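PDB 2C71: glycoside hydrolase, family 11\:clostridium cellulosome enzyme, dockerin type i\:polysaccharide from Clostridium thermocellum, which removes acetyl groups from acetylated xylan as a metal-dependent family 4 carbohydrate esterase, probably helping the cellulosome break down plant cell walls. Local coordinates for residues K26-V32 with L168-P173; P98-P103 with V116-G122. The contacts are given in a common frame with arbitrary orientation. Where two conformers were deposited one is given. Numbering follows the deposited sequence.

Interaction 1 (K26-V32 with L168-P173); sequences KLDKYNV and LDIIIP
Tyr30, Ile172 and Asp169 carry most of this helix-helix contact. The last turn of helix 17-30 runs beside 168-173 of helix 164-177, helical but kinked because Ile170 N and Pro173 N lack the bond to the preceding turn, though Ile172 N to Leu168 O (3.0 Å) holds. The short axes approach to 10.6 Å and cross at -36°, N-to-C directions roughly alike. Lys26 CA is 7.0 Å from Leu168 CA, Tyr30 CA 7.4 Å from Ile172 CA. Tyr30, chi1 m, is a knob among Leu168, Asp169, Ile172 and Pro173: its CB lies 3.7 Å from Ile172 CG2, its CE1 3.8 Å from Pro173 CG, both residues covering one ring face. Tyr30 OH donates a 2.7 Å hydrogen bond to Asp169 OD1. Asp169 (chi1 m) also takes salt bridges from Lys26 NZ (m, m, t, t) to OD2 (2.8 Å) and from all-trans Lys29 NZ to OD1 (3.1 Å). Ile172, m then t, reaches Leu27 CD2 with CD1 (4.1 Å) and Val32 CG2 with CG2 (3.7 Å). A Schellman motif closes helix 17-30 (Asn31 57/46; Val32 N to Leu27 O, 2.9 Å); after it, Val32 CA-CB points toward 168-173. These helices pack outside the NodB-type barrel, Leu27 and Leu168 resting on Leu9 of strand 6-12. One carboxylate shared by two lysines and a phenol links them at the exposed margin; aliphatic side chains fill the inner side.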
ATOM      1  N   LYS A  26     -14.528  -0.380   5.869  1.00  6.66           N
ATOM      2  CA  LYS A  26     -14.542  -1.832   5.679  1.00  6.98           C
ATOM      3  C   LYS A  26     -13.547  -2.506   6.613  1.00  7.00           C
ATOM      4  O   LYS A  26     -13.823  -3.554   7.197  1.00  7.96           O
ATOM      5  CB  LYS A  26     -14.203  -2.216   4.239  1.00  7.54           C
ATOM      6  CG  LYS A  26     -15.179  -1.768   3.182  1.00  8.62           C
ATOM      7  CD  LYS A  26     -16.573  -2.350   3.324  1.00  9.64           C
ATOM      8  CE  LYS A  26     -17.482  -1.816   2.256  1.00  9.89           C
ATOM      9  NZ  LYS A  26     -18.836  -2.256   2.371  1.00 11.59           N
ATOM     10  N   LEU A  27     -12.348  -1.944   6.724  1.00  6.73           N
ATOM     11  CA  LEU A  27     -11.324  -2.543   7.585  1.00  7.20           C
ATOM     12  C   LEU A  27     -11.766  -2.518   9.035  1.00  7.81           C
ATOM     13  O   LEU A  27     -11.501  -3.475   9.801  1.00  9.50           O
ATOM     14  CB  LEU A  27      -9.983  -1.871   7.387  1.00  6.83           C
ATOM     15  CG  LEU A  27      -9.463  -1.920   5.935  1.00  6.89           C
ATOM     16  CD1 LEU A  27      -8.170  -1.064   5.846  1.00  8.11           C
ATOM     17  CD2 LEU A  27      -9.236  -3.312   5.443  1.00 11.62           C
ATOM     18  N   ASP A  28     -12.476  -1.489   9.463  1.00  7.90           N
ATOM     19  CA  ASP A  28     -13.037  -1.458  10.820  1.00  8.32           C
ATOM     20  C   ASP A  28     -14.090  -2.554  10.969  1.00  8.46           C
ATOM     21  O   ASP A  28     -14.152  -3.224  12.018  1.00  9.74           O
ATOM     22  CB  ASP A  28     -13.688  -0.089  11.133  1.00  9.47           C
ATOM     23  CG  ASP A  28     -12.722   1.063  11.385  1.00 12.25           C
ATOM     24  OD1 ASP A  28     -11.543   0.813  11.701  1.00 14.71           O
ATOM     25  OD2 ASP A  28     -13.214   2.232  11.297  1.00 16.36           O
ATOM     26  N   LYS A  29     -14.977  -2.701   9.988  1.00  8.54           N
ATOM     27  CA  LYS A  29     -16.042  -3.695  10.056  1.00  9.10           C
ATOM     28  C   LYS A  29     -15.504  -5.082  10.301  1.00  8.55           C
ATOM     29  O   LYS A  29     -16.070  -5.862  11.072  1.00 11.24           O
ATOM     30  CB  LYS A  29     -16.864  -3.656   8.760  1.00 10.44           C
ATOM     31  CG  LYS A  29     -18.006  -4.619   8.617  1.00 14.27           C
ATOM     32  CD  LYS A  29     -18.545  -4.488   7.075  1.00 15.52           C
ATOM     33  CE  LYS A  29     -19.703  -5.329   6.761  1.00 18.34           C
ATOM     34  NZ  LYS A  29     -20.171  -5.033   5.387  1.00 18.21           N
ATOM     35  N   TYR A  30     -14.397  -5.408   9.641  1.00  7.81           N
ATOM     36  CA  TYR A  30     -13.782  -6.746   9.727  1.00  8.15           C
ATOM     37  C   TYR A  30     -12.621  -6.839  10.709  1.00  8.23           C
ATOM     38  O   TYR A  30     -12.032  -7.896  10.875  1.00  9.89           O
ATOM     39  CB  TYR A  30     -13.325  -7.202   8.325  1.00  9.05           C
ATOM     40  CG  TYR A  30     -14.459  -7.351   7.391  1.00  9.12           C
ATOM     41  CD1 TYR A  30     -15.362  -8.359   7.604  1.00 11.55           C
ATOM     42  CD2 TYR A  30     -14.649  -6.513   6.279  1.00  8.91           C
ATOM     43  CE1 TYR A  30     -16.469  -8.497   6.772  1.00 12.76           C
ATOM     44  CE2 TYR A  30     -15.739  -6.662   5.441  1.00  9.01           C
ATOM     45  CZ  TYR A  30     -16.659  -7.660   5.688  1.00  9.87           C
ATOM     46  OH  TYR A  30     -17.779  -7.848   4.901  1.00 11.81           O
ATOM     47  N   ASN A  31     -12.305  -5.722  11.357  1.00  7.72           N
ATOM     48  CA  ASN A  31     -11.190  -5.669  12.293  1.00  8.57           C
ATOM     49  C   ASN A  31      -9.873  -6.074  11.642  1.00  8.60           C
ATOM     50  O   ASN A  31      -9.106  -6.858  12.203  1.00 10.52           O
ATOM     51  CB  ASN A  31     -11.470  -6.554  13.510  1.00 11.02           C
ATOM     52  CG  ASN A  31     -10.468  -6.342  14.627  1.00 12.74           C
ATOM     53  OD1 ASN A  31     -10.176  -7.256  15.398  1.00 18.36           O
ATOM     54  ND2 ASN A  31      -9.934  -5.129  14.721  1.00 15.16           N
ATOM     55  N   VAL A  32      -9.615  -5.535  10.455  1.00  7.15           N
ATOM     56  CA  VAL A  32      -8.458  -5.938   9.665  1.00  8.09           C
ATOM     57  C   VAL A  32      -7.447  -4.803   9.547  1.00  7.45           C
ATOM     58  O   VAL A  32      -7.815  -3.650   9.323  1.00  8.16           O
ATOM     59  CB  VAL A  32      -8.870  -6.397   8.254  1.00  9.75           C
ATOM     60  CG1 VAL A  32      -7.677  -6.347   7.311  1.00 11.59           C
ATOM     61  CG2 VAL A  32      -9.462  -7.797   8.303  1.00 12.24           C
ATOM     62  N   LEU A 168     -13.767  -5.778  -0.855  1.00  5.15           N
ATOM     63  CA  LEU A 168     -13.274  -6.252   0.435  1.00  5.64           C
ATOM     64  C   LEU A 168     -14.333  -7.072   1.196  1.00  5.75           C
ATOM     65  O   LEU A 168     -13.963  -7.916   2.005  1.00  6.61           O
ATOM     66  CB  LEU A 168     -12.800  -5.084   1.310  1.00  5.39           C
ATOM     67  CG  LEU A 168     -11.649  -4.265   0.710  1.00  6.40           C
ATOM     68  CD1 LEU A 168     -11.332  -3.077   1.629  1.00  7.69           C
ATOM     69  CD2 LEU A 168     -10.408  -5.106   0.536  1.00  7.93           C
ATOM     70  N   ASP A 169     -15.611  -6.813   0.925  1.00  6.37           N
ATOM     71  CA  ASP A 169     -16.689  -7.645   1.522  1.00  6.80           C
ATOM     72  C   ASP A 169     -16.667  -9.082   1.093  1.00  6.91           C
ATOM     73  O   ASP A 169     -17.298  -9.908   1.769  1.00  7.61           O
ATOM     74  CB  ASP A 169     -18.080  -7.067   1.240  1.00  7.59           C
ATOM     75  CG  ASP A 169     -18.354  -5.801   2.011  1.00  8.38           C
ATOM     76  OD1 ASP A 169     -18.091  -5.747   3.245  1.00 10.76           O
ATOM     77  OD2 ASP A 169     -18.865  -4.849   1.381  1.00 11.33           O
ATOM     78  N   ILE A 170     -16.005  -9.406  -0.030  1.00  6.52           N
ATOM     79  CA  ILE A 170     -15.765 -10.765  -0.477  1.00  6.57           C
ATOM     80  C   ILE A 170     -14.368 -11.214  -0.072  1.00  6.27           C
ATOM     81  O   ILE A 170     -14.190 -12.309   0.480  1.00  7.12           O
ATOM     82  CB  ILE A 170     -15.980 -10.909  -1.982  1.00  6.76           C
ATOM     83  CG1 ILE A 170     -17.408 -10.552  -2.352  1.00  9.60           C
ATOM     84  CG2 ILE A 170     -15.605 -12.295  -2.460  1.00  9.00           C
ATOM     85  CD1 ILE A 170     -17.611 -10.322  -3.848  1.00 10.29           C
ATOM     86  N   ILE A 171     -13.349 -10.402  -0.372  1.00  5.96           N
ATOM     87  CA  ILE A 171     -11.963 -10.795  -0.098  1.00  5.56           C
ATOM     88  C   ILE A 171     -11.739 -11.173   1.349  1.00  6.01           C
ATOM     89  O   ILE A 171     -11.107 -12.210   1.623  1.00  6.68           O
ATOM     90  CB  ILE A 171     -11.002  -9.654  -0.514  1.00  5.57           C
ATOM     91  CG1 ILE A 171     -11.028  -9.432  -2.045  1.00  5.81           C
ATOM     92  CG2 ILE A 171      -9.600  -9.936  -0.034  1.00  7.33           C
ATOM     93  CD1 ILE A 171     -10.430  -8.103  -2.468  1.00  6.54           C
ATOM     94  N   ILE A 172     -12.133 -10.297   2.269  1.00  6.24           N
ATOM     95  CA  ILE A 172     -11.766 -10.511   3.675  1.00  6.00           C
ATOM     96  C   ILE A 172     -12.435 -11.794   4.228  1.00  6.85           C
ATOM     97  O   ILE A 172     -11.741 -12.672   4.747  1.00  7.56           O
ATOM     98  CB  ILE A 172     -11.929  -9.234   4.500  1.00  6.96           C
ATOM     99  CG1 ILE A 172     -10.888  -8.205   4.070  1.00  7.12           C
ATOM    100  CG2 ILE A 172     -11.799  -9.602   6.004  1.00  9.02           C
ATOM    101  CD1 ILE A 172     -11.139  -6.803   4.604  1.00  8.73           C
ATOM    102  N   PRO A 173     -13.763 -11.931   4.107  1.00  7.43           N
ATOM    103  CA  PRO A 173     -14.370 -13.190   4.622  1.00  8.08           C
ATOM    104  C   PRO A 173     -13.838 -14.440   3.936  1.00  8.11           C
ATOM    105  O   PRO A 173     -13.629 -15.467   4.584  1.00  9.11           O
ATOM    106  CB  PRO A 173     -15.854 -12.956   4.406  1.00  8.84           C
ATOM    107  CG  PRO A 173     -16.033 -11.468   4.386  1.00  9.58           C
ATOM    108  CD  PRO A 173     -14.805 -10.958   3.726  1.00  7.25           C
TER

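Interaction 2 (P98-P103 with V116-G122); sequences PKFFRP and VDLVFVG
Two short parallel strands, 100-101 and 119-120, end a beta-alpha-beta unit whose crossover contains helix 110-115. Pro98 O lies 3.1 Å from Leu118 CD2. Lys99 O accepts from Val119 N at 3.1 Å, while the Lys99 CA-CB bond points away from 116-122 and NZ hydrogen-bonds to Thr186 OG1. Phe100 (-134/146, chi1 m) pairs with Val119 on one sheet face, Phe100 CD1 sitting 3.7 Å from Val119 CB and 3.8 Å from Val121 CG1. Phe101 (-128/135, chi1 t) pairs with Phe120 on the other. Its N donates to Val119 O at 2.8 Å and its O accepts from Val121 N at 2.9 Å, stepping along the register as parallel pairing requires. Phe101 CB packs 3.7 Å from Leu118 CB. The Phe101 ring edge meets the Phe120 face in a T-shaped stack (centroids 5.0 Å, planes 82°), and Val116 CG1 makes an off-centre CH-pi contact 4.3 Å from the Phe101 centroid. Arg102 NE gives a weak 3.4 Å bond to Val121 O; its guanidinium salt-bridges Asp12, about 6 Å from the magnesium, and Arg102 O hydrogen-bonds to the metal ligand His64, tying the strand end to the site. Pro103 CG touches Phe120 CD2 at 3.7 Å. Helix 185-192 covers the Phe100 and Val119 face, helix 76-94 packs against Phe101 and Val116, and the Asn63 backbone in strand 60-63 hydrogen-bonds to the Phe100 and Arg102 backbones.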
ATOM      1  N   PRO A  98       8.346   6.171   7.134  1.00  7.17           N
ATOM      2  CA  PRO A  98       7.967   4.982   6.354  1.00  6.81           C
ATOM      3  C   PRO A  98       9.112   3.962   6.313  1.00  6.59           C
ATOM      4  O   PRO A  98      10.264   4.390   6.362  1.00  8.56           O
ATOM      5  CB  PRO A  98       7.685   5.564   4.975  1.00  7.29           C
ATOM      6  CG  PRO A  98       7.095   6.915   5.285  1.00  6.44           C
ATOM      7  CD  PRO A  98       7.719   7.389   6.592  1.00  7.24           C
ATOM      8  N   LYS A  99       8.806   2.671   6.214  0.50  6.76           N
ATOM      9  CA  LYS A  99       9.837   1.642   6.067  0.50  7.57           C
ATOM     10  C   LYS A  99       9.796   1.003   4.678  0.50  6.35           C
ATOM     11  O   LYS A  99      10.681   0.235   4.304  0.50  7.02           O
ATOM     12  CB  LYS A  99       9.674   0.563   7.141  0.50  8.77           C
ATOM     13  CG  LYS A  99      10.056   1.016   8.541  0.50 10.44           C
ATOM     14  CD  LYS A  99      10.366  -0.171   9.438  0.50 12.49           C
ATOM     15  CE  LYS A  99       9.483  -0.176  10.674  0.50 15.33           C
ATOM     16  NZ  LYS A  99       9.051  -1.552  11.043  0.50 11.32           N
ATOM     17  N   PHE A 100       8.754   1.337   3.926  1.00  5.93           N
ATOM     18  CA  PHE A 100       8.457   0.721   2.634  1.00  5.96           C
ATOM     19  C   PHE A 100       8.125   1.778   1.585  1.00  5.21           C
ATOM     20  O   PHE A 100       7.528   2.810   1.909  1.00  5.94           O
ATOM     21  CB  PHE A 100       7.283  -0.239   2.781  1.00  6.23           C
ATOM     22  CG  PHE A 100       7.571  -1.411   3.694  1.00  5.98           C
ATOM     23  CD1 PHE A 100       8.244  -2.497   3.218  1.00  7.15           C
ATOM     24  CD2 PHE A 100       7.193  -1.405   5.007  1.00  7.39           C
ATOM     25  CE1 PHE A 100       8.551  -3.570   4.063  1.00  7.95           C
ATOM     26  CE2 PHE A 100       7.474  -2.467   5.854  1.00  7.65           C
ATOM     27  CZ  PHE A 100       8.160  -3.545   5.393  1.00  8.78           C
ATOM     28  N   PHE A 101       8.522   1.464   0.364  1.00  5.63           N
ATOM     29  CA  PHE A 101       8.295   2.303  -0.833  1.00  4.83           C
ATOM     30  C   PHE A 101       7.646   1.451  -1.904  1.00  5.34           C
ATOM     31  O   PHE A 101       8.110   0.340  -2.169  1.00  6.50           O
ATOM     32  CB  PHE A 101       9.654   2.809  -1.344  1.00  5.59           C
ATOM     33  CG  PHE A 101       9.621   3.535  -2.674  1.00  5.50           C
ATOM     34  CD1 PHE A 101       8.860   4.682  -2.840  1.00  6.06           C
ATOM     35  CD2 PHE A 101      10.374   3.080  -3.728  1.00  6.65           C
ATOM     36  CE1 PHE A 101       8.874   5.358  -4.085  1.00  6.92           C
ATOM     37  CE2 PHE A 101      10.391   3.772  -4.938  1.00  7.54           C
ATOM     38  CZ  PHE A 101       9.659   4.910  -5.092  1.00  7.57           C
ATOM     39  N   ARG A 102       6.622   1.976  -2.564  1.00  5.21           N
ATOM     40  CA  ARG A 102       6.062   1.358  -3.740  0.50  5.88           C
ATOM     41  C   ARG A 102       6.314   2.265  -4.915  1.00  5.32           C
ATOM     42  O   ARG A 102       5.781   3.396  -4.967  1.00  5.85           O
ATOM     43  CB  ARG A 102       4.562   1.140  -3.657  0.50  6.28           C
ATOM     44  CG  ARG A 102       4.045   0.519  -4.960  0.50  7.17           C
ATOM     45  CD  ARG A 102       2.780  -0.200  -4.810  0.50  9.26           C
ATOM     46  NE  ARG A 102       2.885  -1.383  -3.982  0.50 11.49           N
ATOM     47  CZ  ARG A 102       1.977  -1.814  -3.101  0.50  8.45           C
ATOM     48  NH1 ARG A 102       0.871  -1.125  -2.848  0.50  9.65           N
ATOM     49  NH2 ARG A 102       2.204  -2.921  -2.413  0.50  9.58           N
ATOM     50  N   PRO A 103       7.145   1.853  -5.877  1.00  6.53           N
ATOM     51  CA  PRO A 103       7.453   2.729  -7.016  1.00  6.96           C
ATOM     52  C   PRO A 103       6.187   3.057  -7.788  1.00  7.01           C
ATOM     53  O   PRO A 103       5.371   2.166  -8.098  1.00  7.69           O
ATOM     54  CB  PRO A 103       8.432   1.914  -7.883  1.00  8.24           C
ATOM     55  CG  PRO A 103       8.913   0.874  -7.032  1.00 10.71           C
ATOM     56  CD  PRO A 103       7.898   0.602  -5.931  1.00  7.37           C
ATOM     57  N   VAL A 116      16.837   5.310  -2.957  1.00  8.93           N
ATOM     58  CA  VAL A 116      15.727   5.160  -2.014  1.00  8.07           C
ATOM     59  C   VAL A 116      16.126   4.109  -0.957  1.00  8.08           C
ATOM     60  O   VAL A 116      16.262   2.925  -1.251  1.00  9.98           O
ATOM     61  CB  VAL A 116      14.434   4.758  -2.720  1.00  8.12           C
ATOM     62  CG1 VAL A 116      13.267   4.671  -1.691  1.00  8.93           C
ATOM     63  CG2 VAL A 116      14.046   5.697  -3.866  1.00  8.40           C
ATOM     64  N   ASP A 117      16.295   4.585   0.279  1.00  8.79           N
ATOM     65  CA  ASP A 117      16.661   3.747   1.424  1.00  9.20           C
ATOM     66  C   ASP A 117      15.428   3.241   2.173  1.00  9.25           C
ATOM     67  O   ASP A 117      15.277   3.442   3.379  1.00 10.76           O
ATOM     68  CB  ASP A 117      17.578   4.514   2.378  1.00 11.70           C
ATOM     69  CG  ASP A 117      18.313   3.602   3.339  1.00 12.75           C
ATOM     70  OD1 ASP A 117      18.684   2.480   2.932  1.00 15.28           O
ATOM     71  OD2 ASP A 117      18.519   4.005   4.504  1.00 17.85           O
ATOM     72  N   LEU A 118      14.559   2.581   1.423  1.00  7.64           N
ATOM     73  CA  LEU A 118      13.330   1.953   1.897  1.00  6.88           C
ATOM     74  C   LEU A 118      13.210   0.610   1.228  1.00  7.09           C
ATOM     75  O   LEU A 118      13.813   0.386   0.168  1.00  7.67           O
ATOM     76  CB  LEU A 118      12.075   2.810   1.496  1.00  7.24           C
ATOM     77  CG  LEU A 118      12.012   4.222   2.099  1.00  7.58           C
ATOM     78  CD1 LEU A 118      10.961   5.083   1.443  1.00  8.32           C
ATOM     79  CD2 LEU A 118      11.769   4.214   3.638  1.00  8.96           C
ATOM     80  N   VAL A 119      12.443  -0.314   1.835  1.00  6.99           N
ATOM     81  CA  VAL A 119      12.208  -1.625   1.218  1.00  6.83           C
ATOM     82  C   VAL A 119      11.158  -1.457   0.107  1.00  6.20           C
ATOM     83  O   VAL A 119      10.090  -0.891   0.354  1.00  6.43           O
ATOM     84  CB  VAL A 119      11.782  -2.640   2.262  1.00  7.30           C
ATOM     85  CG1 VAL A 119      11.344  -3.932   1.595  1.00  7.97           C
ATOM     86  CG2 VAL A 119      12.951  -2.903   3.251  1.00  8.84           C
ATOM     87  N   PHE A 120      11.470  -1.921  -1.097  1.00  6.03           N
ATOM     88  CA  PHE A 120      10.601  -1.799  -2.249  1.00  5.66           C
ATOM     89  C   PHE A 120       9.573  -2.931  -2.270  1.00  5.96           C
ATOM     90  O   PHE A 120       9.933  -4.113  -2.166  1.00  6.58           O
ATOM     91  CB  PHE A 120      11.377  -1.887  -3.557  1.00  6.32           C
ATOM     92  CG  PHE A 120      12.129  -0.629  -3.950  1.00  6.20           C
ATOM     93  CD1 PHE A 120      13.005   0.012  -3.092  1.00  6.91           C
ATOM     94  CD2 PHE A 120      12.009  -0.139  -5.239  1.00  6.97           C
ATOM     95  CE1 PHE A 120      13.746   1.122  -3.496  1.00  8.13           C
ATOM     96  CE2 PHE A 120      12.723   0.984  -5.663  1.00  7.29           C
ATOM     97  CZ  PHE A 120      13.581   1.612  -4.794  1.00  7.19           C
ATOM     98  N   VAL A 121       8.301  -2.571  -2.403  1.00  5.89           N
ATOM     99  CA  VAL A 121       7.231  -3.557  -2.491  1.00  6.59           C
ATOM    100  C   VAL A 121       6.422  -3.383  -3.772  1.00  6.46           C
ATOM    101  O   VAL A 121       6.146  -2.261  -4.196  1.00  8.48           O
ATOM    102  CB  VAL A 121       6.283  -3.471  -1.280  1.00  7.35           C
ATOM    103  CG1 VAL A 121       6.968  -4.008  -0.032  1.00  8.01           C
ATOM    104  CG2 VAL A 121       5.821  -2.038  -1.069  1.00  8.78           C
ATOM    105  N   GLY A 122       6.045  -4.502  -4.384  1.00  6.76           N
ATOM    106  CA  GLY A 122       5.090  -4.489  -5.476  1.00  7.23           C
ATOM    107  C   GLY A 122       3.779  -5.155  -5.110  1.00  7.72           C
ATOM    108  O   GLY A 122       2.962  -4.583  -4.389  1.00 10.00           O
TER

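The two contacts lie on opposite sides of the chain's centre, about 25 Å apart between centres, and share no helix or strand. Interaction 1 is partly buried and joins two helices far apart in sequence, so it joins an early and a late part of the chain; interaction 2 is almost wholly buried and local, linking consecutive strands of one beta-alpha-beta unit. Along the chain, 98-103 and 116-122 both fall between the segments of interaction 1. Their chemistry follows their place: side-chain charges, a phenol and aliphatic packing bind the outer helices, whereas backbone hydrogen bonds and aromatic packing join the strands. Arg102 of interaction 2 comes to about 6 Å from the magnesium bound by Asp13 and His64.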